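Local coordinates for protein viral CASP8 and FADD-like apoptosis regulator (PDB 2BBR) that inhibits death-receptor-induced apoptosis by interfering with caspase-8 recruitment and activation at the death-inducing signalling complex, and suppresses host NF-kappa-B activation, at residues Leu28-His33 and Leu139-Glu144; Arg113-Phe118 and Asp159-Leu164; Ser152-Leu157 and Val174-Gln179. All blocks are in the same frame, centred on the assembly; numbering follows the deposited sequence.

In the fold
Contact 1 joins the two death effector domains, pairing helix 22-31 of the first with helix 136-145 of the second, while contacts 2 and 3 lie within the second. The three centres form a nearly even triangle: contacts 1 and 2 are about 17 Å apart, and contact 3 is about 16 Å from each. Along the chain contact 1 closes before contact 3 opens, whereas the segments of contact 2 alternate with those of both others. Contacts 2 and 3 share helix 155-163. Helix 136-145 ties the set together, since L139 packs on L115 of contact 2 and V140 and L143 on L157 of contact 3, connecting the interdomain seam with the interior of the second domain.

Contact 1: residues Leu28-His33 and Leu139-Glu144; sequences LLFLCH and LVLALE
L141 meets two aromatic rings at once: its branch point lies at the edge of F30 and one of its methyls lies over a face of H33. The contact is a seam between the tandem death effector domains. Helix 22-31 of the first brings F30 in its last turn and H33 just beyond its end, and helix 136-145 of the second faces them.

F30 has CG anti to the backbone N (chi1 173°), and its ring approaches L141 edge-on, with F30 CD1 3.7 Å from L141 CG and near the ring plane. The two side chains slide past each other in opposite directions. Further round the same edge, F30 CE1 reaches V140 CG1 at 3.9 Å, and this valine crosses the phenylalanine at about a right angle. Helix 95-104 also packs on F30, with M100 and V101 touching the side chain and R97 making a cation-pi contact with the ring.

E144, one turn on from L141, places OE2 4.3 Å from F30 CE1 and OE1 4.2 Å from H33 CD2. Its OE2 forms a salt bridge with R97 and accepts a hydrogen bond from Y96 OH, so the acid and the F30 ring share R97 as a partner. H33 NE2 is 4.5 Å from E144 OE1, which might favour a protonated imidazole, but R97 also touches H33 and would tend to offset this.

The helix ends at L31; C32 leaves helical geometry and H33 follows, its backbone N bonded to F30 O. The imidazole offers its face to the leucine in a CH-pi contact: L141 CD2 is 3.6 Å from the ring centroid and 3° off the normal, at almost equal distances from all five H33 ring atoms.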
# COMPACT_ATOMS: atom_id res chain seq x y z
N LEU A 28 5.02 -2.99 3.23
CA LEU A 28 5.04 -4.04 2.23
C LEU A 28 3.98 -5.09 2.53
O LEU A 28 3.31 -5.58 1.62
CB LEU A 28 6.42 -4.70 2.15
CG LEU A 28 7.55 -3.81 1.61
CD1 LEU A 28 8.78 -4.67 1.36
CD2 LEU A 28 7.11 -3.14 0.31
N LEU A 29 3.83 -5.45 3.80
CA LEU A 29 2.81 -6.42 4.16
C LEU A 29 1.43 -5.91 3.75
O LEU A 29 0.59 -6.67 3.28
CB LEU A 29 2.85 -6.71 5.66
CG LEU A 29 3.95 -7.66 6.13
CD1 LEU A 29 3.93 -7.78 7.64
CD2 LEU A 29 3.76 -9.03 5.49
N PHE A 30 1.21 -4.61 3.92
CA PHE A 30 -0.07 -4.01 3.54
C PHE A 30 -0.25 -4.10 2.02
O PHE A 30 -1.32 -4.45 1.53
CB PHE A 30 -0.11 -2.54 3.99
CG PHE A 30 -1.30 -1.79 3.49
CD1 PHE A 30 -2.52 -1.84 4.16
CD2 PHE A 30 -1.21 -1.01 2.34
CE1 PHE A 30 -3.63 -1.13 3.68
CE2 PHE A 30 -2.30 -0.31 1.87
CZ PHE A 30 -3.52 -0.36 2.54
N LEU A 31 0.81 -3.79 1.28
CA LEU A 31 0.74 -3.85 -0.18
C LEU A 31 0.40 -5.26 -0.66
O LEU A 31 -0.24 -5.43 -1.71
CB LEU A 31 2.08 -3.43 -0.80
CG LEU A 31 2.44 -1.94 -0.76
CD1 LEU A 31 3.82 -1.75 -1.36
CD2 LEU A 31 1.40 -1.13 -1.53
N CYS A 32 0.81 -6.26 0.12
CA CYS A 32 0.57 -7.66 -0.22
C CYS A 32 -0.68 -8.23 0.46
O CYS A 32 -0.91 -9.43 0.41
CB CYS A 32 1.76 -8.52 0.20
SG CYS A 32 3.32 -8.10 -0.58
N HIS A 33 -1.48 -7.36 1.08
CA HIS A 33 -2.66 -7.81 1.80
C HIS A 33 -3.64 -8.71 1.04
O HIS A 33 -4.11 -9.70 1.58
CB HIS A 33 -3.41 -6.61 2.36
CG HIS A 33 -4.50 -6.96 3.33
ND1 HIS A 33 -4.24 -7.43 4.60
CD2 HIS A 33 -5.84 -6.94 3.21
CE1 HIS A 33 -5.38 -7.68 5.22
NE2 HIS A 33 -6.37 -7.39 4.39
N LEU A 139 -4.79 1.64 10.12
CA LEU A 139 -6.08 2.31 10.22
C LEU A 139 -6.91 1.92 8.99
O LEU A 139 -8.10 1.62 9.10
CB LEU A 139 -5.90 3.83 10.26
CG LEU A 139 -7.16 4.69 10.09
CD1 LEU A 139 -8.16 4.36 11.19
CD2 LEU A 139 -6.78 6.16 10.13
N VAL A 140 -6.28 1.92 7.81
CA VAL A 140 -6.98 1.55 6.59
C VAL A 140 -7.51 0.12 6.69
O VAL A 140 -8.68 -0.14 6.38
CB VAL A 140 -6.07 1.69 5.35
CG1 VAL A 140 -6.78 1.17 4.10
CG2 VAL A 140 -5.67 3.15 5.16
N LEU A 141 -6.68 -0.81 7.14
CA LEU A 141 -7.14 -2.19 7.26
C LEU A 141 -8.28 -2.30 8.27
O LEU A 141 -9.22 -3.07 8.05
CB LEU A 141 -5.98 -3.11 7.66
CG LEU A 141 -4.90 -3.31 6.59
CD1 LEU A 141 -3.81 -4.22 7.14
CD2 LEU A 141 -5.51 -3.91 5.33
N ALA A 142 -8.20 -1.56 9.36
CA ALA A 142 -9.26 -1.60 10.36
C ALA A 142 -10.58 -1.13 9.75
O ALA A 142 -11.64 -1.72 10.00
CB ALA A 142 -8.89 -0.73 11.56
N LEU A 143 -10.53 -0.07 8.95
CA LEU A 143 -11.73 0.44 8.29
C LEU A 143 -12.24 -0.58 7.28
O LEU A 143 -13.45 -0.78 7.15
CB LEU A 143 -11.43 1.77 7.60
CG LEU A 143 -11.16 2.97 8.51
CD1 LEU A 143 -10.53 4.10 7.71
CD2 LEU A 143 -12.45 3.43 9.18
N GLU A 144 -11.33 -1.22 6.56
CA GLU A 144 -11.70 -2.23 5.58
C GLU A 144 -12.39 -3.41 6.25
O GLU A 144 -13.38 -3.94 5.75
CB GLU A 144 -10.47 -2.80 4.87
CG GLU A 144 -9.91 -2.01 3.72
CD GLU A 144 -8.74 -2.73 3.06
OE1 GLU A 144 -8.84 -3.97 2.89
OE2 GLU A 144 -7.75 -2.07 2.73

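Contact 2: residues Arg113-Phe118 and Asp159-Leu164; sequences RALRLF and DMLRTL
M160 folds its end against the backbone of the facing helix: chi3 of 56° bends the chain and carries CE to 3.3 Å from L115 O. Nearer the root of the same side chain, M160 CB packs against L115 CD2 at 3.8 Å. L115 keeps CG anti to its carbonyl carbon (chi1 -68°); CD1 goes to L161 CD2 and CD2 to M160, while the branch point CG lies 4.2 Å from L164 CD2, the two leucines crossing at about a right angle.

These are helices 109-122 and 155-163 of the second death effector domain, a helical bundle of the death fold. Their short segments run at 125° to each other, with axes 10.0 Å apart. F136 of helix 136-145 also touches L115.

Toward the outside, F118 and T163 reach for each other tip to tip, with F118 CZ 3.7 Å from T163 CG2. The threonine hydroxyl donates to D159 O at 3.0 Å, which helps fix the rotation that presents CG2 to the ring. T163 N bonds to that same oxygen from the opposite face of its plane. The F118 ring also has A114 O above one face, 3.2 Å from its plane and offset toward the rim.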
# COMPACT_ATOMS: atom_id res chain seq x y z
N ARG A 113 -3.22 10.66 14.51
CA ARG A 113 -3.97 10.50 15.75
C ARG A 113 -5.39 11.02 15.57
O ARG A 113 -6.36 10.39 15.99
CB ARG A 113 -3.28 11.26 16.89
CG ARG A 113 -4.08 11.28 18.19
CD ARG A 113 -3.56 12.38 19.10
NE ARG A 113 -3.45 13.65 18.37
CZ ARG A 113 -4.47 14.27 17.80
NH1 ARG A 113 -5.69 13.76 17.86
NH2 ARG A 113 -4.27 15.40 17.13
N ALA A 114 -5.52 12.19 14.94
CA ALA A 114 -6.84 12.78 14.71
C ALA A 114 -7.70 11.84 13.87
O ALA A 114 -8.88 11.65 14.14
CB ALA A 114 -6.70 14.13 14.02
N LEU A 115 -7.09 11.25 12.84
CA LEU A 115 -7.82 10.34 11.96
C LEU A 115 -8.30 9.10 12.71
O LEU A 115 -9.42 8.65 12.51
CB LEU A 115 -6.93 9.92 10.78
CG LEU A 115 -6.61 11.04 9.78
CD1 LEU A 115 -5.59 10.55 8.78
CD2 LEU A 115 -7.89 11.50 9.08
N ARG A 116 -7.45 8.56 13.58
CA ARG A 116 -7.83 7.39 14.35
C ARG A 116 -9.02 7.73 15.25
O ARG A 116 -9.93 6.92 15.43
CB ARG A 116 -6.67 6.88 15.21
CG ARG A 116 -5.51 6.29 14.41
CD ARG A 116 -4.56 5.52 15.33
NE ARG A 116 -4.07 6.35 16.42
CZ ARG A 116 -2.87 6.92 16.46
NH1 ARG A 116 -2.01 6.73 15.47
NH2 ARG A 116 -2.53 7.68 17.49
N LEU A 117 -9.01 8.94 15.81
CA LEU A 117 -10.10 9.38 16.67
C LEU A 117 -11.38 9.56 15.85
O LEU A 117 -12.46 9.21 16.31
CB LEU A 117 -9.72 10.68 17.37
CG LEU A 117 -8.51 10.59 18.32
CD1 LEU A 117 -8.28 11.93 19.00
CD2 LEU A 117 -8.77 9.51 19.37
N PHE A 118 -11.26 10.12 14.64
CA PHE A 118 -12.43 10.31 13.79
C PHE A 118 -13.05 8.95 13.49
O PHE A 118 -14.27 8.78 13.52
CB PHE A 118 -12.07 10.95 12.44
CG PHE A 118 -11.55 12.36 12.54
CD1 PHE A 118 -11.84 13.16 13.64
CD2 PHE A 118 -10.81 12.90 11.50
CE1 PHE A 118 -11.38 14.48 13.70
CE2 PHE A 118 -10.35 14.21 11.54
CZ PHE A 118 -10.63 15.00 12.65
N ASP A 159 -13.55 11.76 3.46
CA ASP A 159 -14.29 12.63 4.37
C ASP A 159 -13.47 12.94 5.62
O ASP A 159 -13.48 14.07 6.11
CB ASP A 159 -15.61 11.99 4.81
CG ASP A 159 -16.61 11.85 3.68
OD1 ASP A 159 -16.50 12.59 2.68
OD2 ASP A 159 -17.53 11.02 3.82
N MET A 160 -12.79 11.92 6.14
CA MET A 160 -11.97 12.10 7.32
C MET A 160 -10.83 13.07 7.03
O MET A 160 -10.52 13.94 7.85
CB MET A 160 -11.41 10.74 7.77
CG MET A 160 -12.47 9.83 8.39
SD MET A 160 -11.99 8.08 8.49
CE MET A 160 -10.46 8.20 9.43
N LEU A 161 -10.22 12.94 5.86
CA LEU A 161 -9.13 13.82 5.48
C LEU A 161 -9.63 15.25 5.28
O LEU A 161 -8.93 16.22 5.59
CB LEU A 161 -8.45 13.29 4.21
CG LEU A 161 -7.69 11.98 4.43
CD1 LEU A 161 -7.40 11.31 3.09
CD2 LEU A 161 -6.39 12.27 5.18
N ARG A 162 -10.85 15.39 4.76
CA ARG A 162 -11.43 16.71 4.56
C ARG A 162 -11.65 17.39 5.92
O ARG A 162 -11.36 18.57 6.09
CB ARG A 162 -12.76 16.62 3.81
CG ARG A 162 -13.33 17.97 3.43
CD ARG A 162 -14.70 17.87 2.75
NE ARG A 162 -14.65 17.08 1.52
CZ ARG A 162 -15.13 15.85 1.41
NH1 ARG A 162 -15.70 15.26 2.45
NH2 ARG A 162 -15.05 15.20 0.26
N THR A 163 -12.14 16.62 6.89
CA THR A 163 -12.38 17.14 8.23
C THR A 163 -11.07 17.63 8.83
O THR A 163 -11.05 18.63 9.57
CB THR A 163 -12.98 16.05 9.14
OG1 THR A 163 -14.21 15.59 8.58
CG2 THR A 163 -13.22 16.59 10.54
N LEU A 164 -9.99 16.93 8.52
CA LEU A 164 -8.66 17.26 9.01
C LEU A 164 -8.13 18.50 8.29
O LEU A 164 -7.10 19.06 8.68
CB LEU A 164 -7.72 16.07 8.75
CG LEU A 164 -6.27 16.17 9.21
CD1 LEU A 164 -6.21 16.27 10.72
CD2 LEU A 164 -5.50 14.94 8.72

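Contact 3: residues Ser152-Leu157 and Val174-Gln179; sequences SSVSVL and VEYEQQ
E177, on helix 167-187 of the second death effector domain, holds the start of helix 155-163 through one carboxylate oxygen. V154, at the N-cap position, donates its backbone N-H to E177 OE1 at 2.8 Å with an angle of 158° at the hydrogen, approaching from above the carboxylate plane. CG of E177 is anti to the backbone N (chi1 -172°) and the chain stays extended beyond it, spanning the gap between the two segments. S155 N lies 3.0 Å from the same oxygen, so the negative charge probably interacts favourably with the helix N-terminus.

This is the tight part. V154 CG2 also packs against E177 OE1 and, 4.1 Å away, meets the edge of the Y176 ring at CD2, the two side chains crossing at about a right angle.

The other side is looser and mediated by water. One water donates to E177 OE2 at 2.6 Å and also bonds to the hydroxyls of S153 and S155. A second donates to both S152 O and E177 O, bridging the exposed loop to the facing helix, while S152 O itself rests 3.6 Å from E177 CG.

Behind the tight part, Y176 bonds through OH to P151 O and touches R95, Y96 and L99 of helix 95-104; R95 also lines the azide pocket with L88 and K98. Helix 136-145 lies against the first turn of helix 155-163.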
# COMPACT_ATOMS: atom_id res chain seq x y z
N SER A 152 -12.96 -0.13 -3.89
CA SER A 152 -13.91 0.59 -4.74
C SER A 152 -14.55 1.80 -4.05
O SER A 152 -15.13 2.66 -4.71
CB SER A 152 -15.03 -0.36 -5.19
OG SER A 152 -14.50 -1.46 -5.91
N SER A 153 -14.43 1.86 -2.73
CA SER A 153 -15.03 2.95 -1.97
C SER A 153 -14.11 3.47 -0.87
O SER A 153 -13.83 2.75 0.10
CB SER A 153 -16.34 2.48 -1.35
OG SER A 153 -16.88 3.46 -0.48
N VAL A 154 -13.65 4.70 -1.02
CA VAL A 154 -12.77 5.30 -0.02
C VAL A 154 -13.31 6.65 0.45
O VAL A 154 -12.60 7.39 1.13
CB VAL A 154 -11.33 5.48 -0.57
CG1 VAL A 154 -10.72 4.12 -0.90
CG2 VAL A 154 -11.33 6.37 -1.80
N SER A 155 -14.56 6.95 0.12
CA SER A 155 -15.15 8.23 0.50
C SER A 155 -15.14 8.50 2.00
O SER A 155 -15.03 9.64 2.42
CB SER A 155 -16.58 8.36 -0.05
OG SER A 155 -17.44 7.40 0.51
N VAL A 156 -15.26 7.45 2.82
CA VAL A 156 -15.24 7.65 4.26
C VAL A 156 -13.88 8.23 4.66
O VAL A 156 -13.80 9.16 5.47
CB VAL A 156 -15.50 6.33 5.03
CG1 VAL A 156 -15.21 6.53 6.51
CG2 VAL A 156 -16.95 5.90 4.83
N LEU A 157 -12.82 7.67 4.10
CA LEU A 157 -11.48 8.16 4.39
C LEU A 157 -11.28 9.56 3.81
O LEU A 157 -10.63 10.40 4.42
CB LEU A 157 -10.43 7.21 3.82
CG LEU A 157 -9.82 6.21 4.80
CD1 LEU A 157 -8.92 5.24 4.07
CD2 LEU A 157 -9.04 6.97 5.87
N VAL A 174 -10.64 11.15 -3.65
CA VAL A 174 -11.86 11.35 -4.44
C VAL A 174 -11.56 11.05 -5.90
O VAL A 174 -12.34 10.37 -6.58
CB VAL A 174 -12.38 12.81 -4.31
CG1 VAL A 174 -13.48 13.06 -5.34
CG2 VAL A 174 -12.92 13.04 -2.91
N GLU A 175 -10.43 11.55 -6.39
CA GLU A 175 -10.05 11.31 -7.77
C GLU A 175 -9.82 9.83 -8.03
O GLU A 175 -10.19 9.32 -9.09
CB GLU A 175 -8.81 12.13 -8.12
CG GLU A 175 -9.12 13.61 -8.27
CD GLU A 175 -7.90 14.45 -8.58
OE1 GLU A 175 -8.08 15.65 -8.88
OE2 GLU A 175 -6.78 13.92 -8.52
N TYR A 176 -9.22 9.14 -7.07
CA TYR A 176 -8.99 7.71 -7.22
C TYR A 176 -10.32 6.97 -7.32
O TYR A 176 -10.49 6.12 -8.19
CB TYR A 176 -8.21 7.14 -6.02
CG TYR A 176 -8.33 5.63 -5.95
CD1 TYR A 176 -7.67 4.82 -6.87
CD2 TYR A 176 -9.23 5.02 -5.07
CE1 TYR A 176 -7.91 3.45 -6.93
CE2 TYR A 176 -9.47 3.64 -5.13
CZ TYR A 176 -8.81 2.87 -6.07
OH TYR A 176 -9.08 1.53 -6.19
N GLU A 177 -11.26 7.29 -6.44
CA GLU A 177 -12.53 6.60 -6.47
C GLU A 177 -13.25 6.82 -7.79
O GLU A 177 -13.84 5.89 -8.34
CB GLU A 177 -13.43 7.03 -5.31
CG GLU A 177 -14.69 6.17 -5.22
CD GLU A 177 -15.46 6.34 -3.93
OE1 GLU A 177 -14.84 6.52 -2.86
OE2 GLU A 177 -16.71 6.26 -3.98
N GLN A 178 -13.19 8.04 -8.30
CA GLN A 178 -13.82 8.35 -9.58
C GLN A 178 -13.14 7.61 -10.72
O GLN A 178 -13.80 7.12 -11.64
CB GLN A 178 -13.80 9.86 -9.82
CG GLN A 178 -14.69 10.65 -8.87
CD GLN A 178 -16.13 10.21 -8.93
OE1 GLN A 178 -16.52 9.24 -8.27
NE2 GLN A 178 -16.93 10.90 -9.72
N GLN A 179 -11.81 7.53 -10.68
CA GLN A 179 -11.07 6.82 -11.71
C GLN A 179 -11.39 5.33 -11.70
O GLN A 179 -11.57 4.71 -12.75
CB GLN A 179 -9.56 7.01 -11.51
CG GLN A 179 -9.06 8.40 -11.88
CD GLN A 179 -7.61 8.62 -11.51
OE1 GLN A 179 -6.77 7.75 -11.74
NE2 GLN A 179 -7.31 9.78 -10.95
O HOH W 1 -14.89 3.31 -7.35
O HOH W 2 -17.89 5.60 -1.71